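Local atomic coordinates of binding domain (Hc) of Paraclostridial Mosquitocidal Protein 1 (Paraclostridium bifermentans, PDB entry 6HOX), a protein that targets host nerve cells as the receptor-binding part of a botulinum-like neurotoxin that acts specifically on Anopheles mosquitoes. Residues 172-175 with 176-180; 427-430 with 431-434. All coordinates share one frame; numbering follows the deposited sequence.

Contact 1 (172-175 with 176-180)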
ATOM      1  N   THR A 172      11.762  15.924   5.020  1.00 23.35           N
ATOM      2  CA  THR A 172      12.955  16.672   4.692  1.00 23.73           C
ATOM      3  C   THR A 172      13.087  17.805   5.719  1.00 26.15           C
ATOM      4  O   THR A 172      12.089  18.456   6.090  1.00 23.08           O
ATOM      5  CB  THR A 172      12.932  17.144   3.229  1.00 23.20           C
ATOM      6  OG1 THR A 172      11.910  18.126   3.055  1.00 23.79           O
ATOM      7  CG2 THR A 172      12.689  16.020   2.242  1.00 24.27           C
ATOM      8  N   VAL A 173      14.317  17.998   6.212  1.00 28.79           N
ATOM      9  CA  VAL A 173      14.636  19.022   7.202  1.00 30.09           C
ATOM     10  C   VAL A 173      15.778  19.885   6.655  1.00 32.64           C
ATOM     11  O   VAL A 173      16.915  19.432   6.501  1.00 32.72           O
ATOM     12  CB  VAL A 173      14.972  18.378   8.555  1.00 31.25           C
ATOM     13  CG1 VAL A 173      15.305  19.413   9.621  1.00 31.31           C
ATOM     14  CG2 VAL A 173      13.835  17.477   9.017  1.00 32.34           C
ATOM     15  N   ASN A 174      15.416  21.114   6.285  1.00 35.99           N
ATOM     16  CA  ASN A 174      16.325  22.185   5.984  1.00 38.29           C
ATOM     17  C   ASN A 174      16.331  23.094   7.207  1.00 40.61           C
ATOM     18  O   ASN A 174      15.418  23.925   7.351  1.00 34.18           O
ATOM     19  CB  ASN A 174      15.909  22.935   4.720  1.00 44.01           C
ATOM     20  CG  ASN A 174      16.828  24.089   4.375  1.00 45.22           C
ATOM     21  OD1 ASN A 174      16.718  24.653   3.291  1.00 52.73           O
ATOM     22  ND2 ASN A 174      17.726  24.452   5.278  1.00 50.30           N
ATOM     23  N   GLN A 175      17.304  22.864   8.101  1.00 42.56           N
ATOM     24  CA  GLN A 175      17.390  23.576   9.380  1.00 49.35           C
ATOM     25  C   GLN A 175      17.517  25.072   9.059  1.00 50.50           C
ATOM     26  O   GLN A 175      18.157  25.448   8.085  1.00 53.27           O
ATOM     27  CB  GLN A 175      18.490  22.977  10.274  1.00 50.69           C
ATOM     28  CG  GLN A 175      18.140  21.569  10.767  1.00 52.97           C
ATOM     29  CD  GLN A 175      18.893  21.026  11.965  1.00 59.17           C
ATOM     30  OE1 GLN A 175      19.709  20.110  11.846  1.00 59.98           O
ATOM     31  NE2 GLN A 175      18.563  21.524  13.147  1.00 60.22           N
ATOM     32  N   LEU A 176      16.780  25.899   9.810  1.00 57.65           N
ATOM     33  CA  LEU A 176      16.720  27.350   9.605  1.00 58.75           C
ATOM     34  C   LEU A 176      15.651  27.724   8.565  1.00 54.96           C
ATOM     35  O   LEU A 176      15.260  28.893   8.496  1.00 52.15           O
ATOM     36  CB  LEU A 176      18.105  27.871   9.192  1.00 70.02           C
ATOM     37  CG  LEU A 176      18.251  29.388   9.066  1.00 81.47           C
ATOM     38  CD1 LEU A 176      17.772  30.104  10.324  1.00 82.90           C
ATOM     39  CD2 LEU A 176      19.694  29.764   8.750  1.00 86.50           C
ATOM     40  N   LYS A 177      15.159  26.765   7.765  1.00 45.19           N
ATOM     41  CA  LYS A 177      14.107  27.075   6.789  1.00 43.50           C
ATOM     42  C   LYS A 177      12.821  26.301   7.111  1.00 38.44           C
ATOM     43  O   LYS A 177      11.935  26.829   7.772  1.00 34.42           O
ATOM     44  CB  LYS A 177      14.579  26.821   5.356  1.00 48.57           C
ATOM     45  CG  LYS A 177      15.351  27.971   4.736  1.00 57.25           C
ATOM     46  CD  LYS A 177      15.287  28.003   3.225  1.00 63.60           C
ATOM     47  CE  LYS A 177      16.199  29.059   2.630  1.00 68.11           C
ATOM     48  NZ  LYS A 177      16.168  29.033   1.147  1.00 70.89           N
ATOM     49  N   ASP A 178      12.689  25.073   6.594  1.00 34.51           N
ATOM     50  CA  ASP A 178      11.432  24.367   6.722  1.00 33.96           C
ATOM     51  C   ASP A 178      11.660  22.866   6.877  1.00 30.94           C
ATOM     52  O   ASP A 178      12.695  22.307   6.500  1.00 28.30           O
ATOM     53  CB  ASP A 178      10.496  24.639   5.545  1.00 38.79           C
ATOM     54  CG  ASP A 178      11.126  24.382   4.187  1.00 43.79           C
ATOM     55  OD1 ASP A 178      12.365  24.185   4.126  1.00 46.43           O
ATOM     56  OD2 ASP A 178      10.372  24.385   3.200  1.00 53.70           O
ATOM     57  N   CYS A 179      10.642  22.260   7.479  1.00 29.17           N
ATOM     58  CA  CYS A 179      10.445  20.860   7.580  1.00 30.34           C
ATOM     59  C   CYS A 179       9.268  20.478   6.673  1.00 27.66           C
ATOM     60  O   CYS A 179       8.233  21.136   6.761  1.00 28.58           O
ATOM     61  CB  CYS A 179      10.080  20.533   9.014  1.00 32.15           C
ATOM     62  SG  CYS A 179       9.921  18.764   9.213  1.00 43.05           S
ATOM     63  N   THR A 180       9.419  19.448   5.829  1.00 25.99           N
ATOM     64  CA  THR A 180       8.356  19.068   4.856  1.00 26.72           C
ATOM     65  C   THR A 180       8.094  17.560   4.925  1.00 25.93           C
ATOM     66  O   THR A 180       9.039  16.778   4.990  1.00 25.26           O
ATOM     67  CB  THR A 180       8.725  19.487   3.428  1.00 26.74           C
ATOM     68  OG1 THR A 180       8.967  20.892   3.441  1.00 28.53           O
ATOM     69  CG2 THR A 180       7.646  19.166   2.415  1.00 28.84           C
TER
HETATM   70  O   HOH W   1      12.141  20.795   4.004  1.00 32.11           O
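Thr172 and Thr180 form a hydrogen-bonded antiparallel pair. Thr172 N gives its hydrogen to Thr180 O at 2.9 Å, and Thr180 N returns a bond to Thr172 O. Both donors lie in the plane of the carbonyl they reach. Nearer the turn, Asn174 N binds Asp178 O at 3.0 Å. Asn174 O then takes Lys177 N at 2.9 Å, bent to 150° at the hydrogen, and Asp178 N more weakly. Lys177 and Asp178 thus both face Asn174, which makes a classic beta bulge at the end of the hairpin.

A water sits on the threonine face. It is 2.8 Å from Thr172 OG1, bonds Thr180 OG1 at 3.2 Å and is also hydrogen-bonded to Asp178 O. The two threonine side chains run alongside each other, with Thr172 OG1 3.5 Å from Thr180 CB. With chi1 at 68°, Thr172 OG1 sits between its own N and carbonyl carbon, from where it meets the water. Val173 and Cys179 point to the other face, toward Trp134 and Met136 of strand 131-137. Their tips, Val173 CG2 and Cys179 SG, pack at 4.1 Å. At the turn the aliphatic chain of Lys177 passes the Asn174 amide, with CD 3.6 Å from Asn174 OD1.

The hairpin therefore has one apolar face turned to the second sheet of the jelly-roll domain and one polar face where water joins both strands.

Contact 2 (427-430 with 431-434)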
ATOM      1  N   LEU A 427     -13.031  10.638 -14.872  1.00 34.29           N
ATOM      2  CA  LEU A 427     -12.557   9.970 -13.658  1.00 36.43           C
ATOM      3  C   LEU A 427     -13.385   8.716 -13.343  1.00 33.01           C
ATOM      4  O   LEU A 427     -12.816   7.695 -13.007  1.00 31.03           O
ATOM      5  CB  LEU A 427     -12.628  10.961 -12.491  1.00 39.71           C
ATOM      6  CG  LEU A 427     -12.020  10.466 -11.176  1.00 47.15           C
ATOM      7  CD1 LEU A 427     -10.521  10.250 -11.313  1.00 48.99           C
ATOM      8  CD2 LEU A 427     -12.310  11.437 -10.041  1.00 50.09           C
ATOM      9  N   LYS A 428     -14.717   8.816 -13.430  1.00 34.20           N
ATOM     10  CA  LYS A 428     -15.638   7.727 -13.088  1.00 36.96           C
ATOM     11  C   LYS A 428     -15.347   6.496 -13.965  1.00 36.13           C
ATOM     12  O   LYS A 428     -15.329   5.365 -13.479  1.00 36.15           O
ATOM     13  CB  LYS A 428     -17.083   8.207 -13.258  1.00 43.64           C
ATOM     14  CG  LYS A 428     -18.166   7.173 -12.969  1.00 50.86           C
ATOM     15  CD  LYS A 428     -19.410   7.293 -13.848  1.00 57.07           C
ATOM     16  CE  LYS A 428     -19.153   6.932 -15.301  1.00 62.20           C
ATOM     17  NZ  LYS A 428     -20.400   6.661 -16.057  1.00 62.96           N
ATOM     18  N   LYS A 429     -15.110   6.719 -15.263  1.00 35.26           N
ATOM     19  CA  LYS A 429     -14.906   5.636 -16.212  1.00 32.93           C
ATOM     20  C   LYS A 429     -13.537   5.008 -15.979  1.00 31.90           C
ATOM     21  O   LYS A 429     -13.433   3.798 -15.992  1.00 29.91           O
ATOM     22  CB  LYS A 429     -15.054   6.139 -17.646  1.00 34.50           C
ATOM     23  CG  LYS A 429     -16.484   6.476 -18.018  1.00 35.54           C
ATOM     24  CD  LYS A 429     -16.634   6.939 -19.436  1.00 40.96           C
ATOM     25  CE  LYS A 429     -17.659   8.045 -19.595  1.00 42.50           C
ATOM     26  NZ  LYS A 429     -18.926   7.738 -18.899  1.00 46.39           N
ATOM     27  N   HIS A 430     -12.509   5.845 -15.790  1.00 30.15           N
ATOM     28  CA  HIS A 430     -11.184   5.362 -15.374  0.50 30.73           C
ATOM     29  C   HIS A 430     -11.357   4.460 -14.147  1.00 30.53           C
ATOM     30  O   HIS A 430     -10.849   3.352 -14.145  1.00 30.23           O
ATOM     31  CB  HIS A 430     -10.167   6.496 -15.118  0.50 31.02           C
ATOM     32  CG  HIS A 430      -9.365   6.911 -16.311  0.50 31.10           C
ATOM     33  ND1 HIS A 430      -8.810   8.174 -16.429  0.50 32.49           N
ATOM     34  CD2 HIS A 430      -9.042   6.259 -17.450  0.50 31.87           C
ATOM     35  CE1 HIS A 430      -8.181   8.280 -17.584  0.50 31.79           C
ATOM     36  NE2 HIS A 430      -8.305   7.116 -18.230  0.50 30.80           N
ATOM     37  N   THR A 431     -12.107   4.926 -13.135  1.00 29.07           N
ATOM     38  CA  THR A 431     -12.331   4.207 -11.874  1.00 31.57           C
ATOM     39  C   THR A 431     -12.941   2.811 -12.139  1.00 32.88           C
ATOM     40  O   THR A 431     -12.499   1.833 -11.539  1.00 31.09           O
ATOM     41  CB  THR A 431     -13.161   5.077 -10.908  1.00 33.74           C
ATOM     42  OG1 THR A 431     -12.419   6.245 -10.543  1.00 32.68           O
ATOM     43  CG2 THR A 431     -13.531   4.381  -9.623  1.00 32.89           C
ATOM     44  N   LYS A 432     -13.937   2.723 -13.040  1.00 29.06           N
ATOM     45  CA  LYS A 432     -14.633   1.468 -13.374  1.00 29.90           C
ATOM     46  C   LYS A 432     -13.743   0.458 -14.118  1.00 28.91           C
ATOM     47  O   LYS A 432     -14.146  -0.723 -14.253  1.00 29.64           O
ATOM     48  CB  LYS A 432     -15.820   1.705 -14.314  1.00 32.99           C
ATOM     49  CG  LYS A 432     -16.957   2.544 -13.765  1.00 36.79           C
ATOM     50  CD  LYS A 432     -18.253   2.354 -14.514  1.00 41.89           C
ATOM     51  CE  LYS A 432     -18.251   2.921 -15.914  1.00 47.16           C
ATOM     52  NZ  LYS A 432     -19.199   2.173 -16.785  1.00 53.50           N
ATOM     53  N   THR A 433     -12.597   0.902 -14.642  1.00 25.68           N
ATOM     54  CA  THR A 433     -11.679   0.046 -15.415  1.00 26.76           C
ATOM     55  C   THR A 433     -10.443  -0.367 -14.597  1.00 23.92           C
ATOM     56  O   THR A 433      -9.581  -1.078 -15.106  1.00 25.26           O
ATOM     57  CB  THR A 433     -11.260   0.710 -16.733  1.00 28.62           C
ATOM     58  OG1 THR A 433     -10.587   1.942 -16.464  1.00 32.38           O
ATOM     59  CG2 THR A 433     -12.443   0.972 -17.642  1.00 28.80           C
ATOM     60  N   ASN A 434     -10.401   0.009 -13.318  1.00 23.53           N
ATOM     61  CA  ASN A 434      -9.289  -0.336 -12.430  1.00 23.14           C
ATOM     62  C   ASN A 434      -9.729  -1.464 -11.505  1.00 22.37           C
ATOM     63  O   ASN A 434     -10.787  -1.387 -10.904  1.00 24.11           O
ATOM     64  CB  ASN A 434      -8.827   0.859 -11.602  1.00 22.95           C
ATOM     65  CG  ASN A 434      -8.144   1.926 -12.426  1.00 23.04           C
ATOM     66  OD1 ASN A 434      -7.448   1.624 -13.390  1.00 24.00           O
ATOM     67  ND2 ASN A 434      -8.285   3.173 -12.011  1.00 22.75           N
TER
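Thr431 lies one helical turn after Leu427 and bonds back to it. Thr431 CB is 3.4 Å from both Leu427 O and Lys428 O. From CB, Thr431 OG1 turns back beside the backbone N, chi1 -65°, and donates to Leu427 O at 2.9 Å. The same carbonyl takes Thr431 N, so one oxygen has two donors from one residue. Thr431 N lies 19° off the plane of the Leu427 carbonyl, and OG1 well above it. The side chain also touches Gln268 and Ala269.

Thr433 also puts two donors on one oxygen, but three residues back. Thr433 OG1 donates to His430 O at 2.7 Å. Thr433 N bonds His430 O at 3.1 Å, from the same face. Here the placing is reversed: N stands above the carbonyl plane and OG1 is tilted less. Thr433 N bonds Lys429 O only weakly.

Lys428 and Lys432 run side by side, their CE atoms 4.2 Å apart. His430 NE2 bonds Tyr422 O. Asn434, just before strand 435-438, bonds Gln268 OE1 with ND2 and Gln384 NE2 with OD1.

This short helix belongs to the C-terminal, trefoil part of the binding domain. Lys432 NZ bonds Tyr418 OH of helix 416-420. If both are charged, Lys428 NZ and Lys432 NZ, 4.7 Å apart, would repel mildly. Both threonine hydroxyls are spent on backbone carbonyls of helix 427-432, each of which also takes the same residue's N-H.

In the fold
From the N terminus, the chain first builds the concanavalin-like half of the binding domain. Contact 1 closes the short hairpin between strands 167-174 and 178-183. Through strand 89-96 on one side and strand 186-192 on the other, this hairpin is part of a larger antiparallel sheet. The chain then enters the trefoil half. Contact 2 lies near its end, where helix 427-432 leads into strand 435-438, which pairs with strand 263-267. Each contact is local and lies within one half. They follow in series and neither encloses nor crosses the other. The centres of contact 1 and contact 2 are about 38 Å apart. The nearest atoms of contact 1 and contact 2 are about 24 Å apart, without touching.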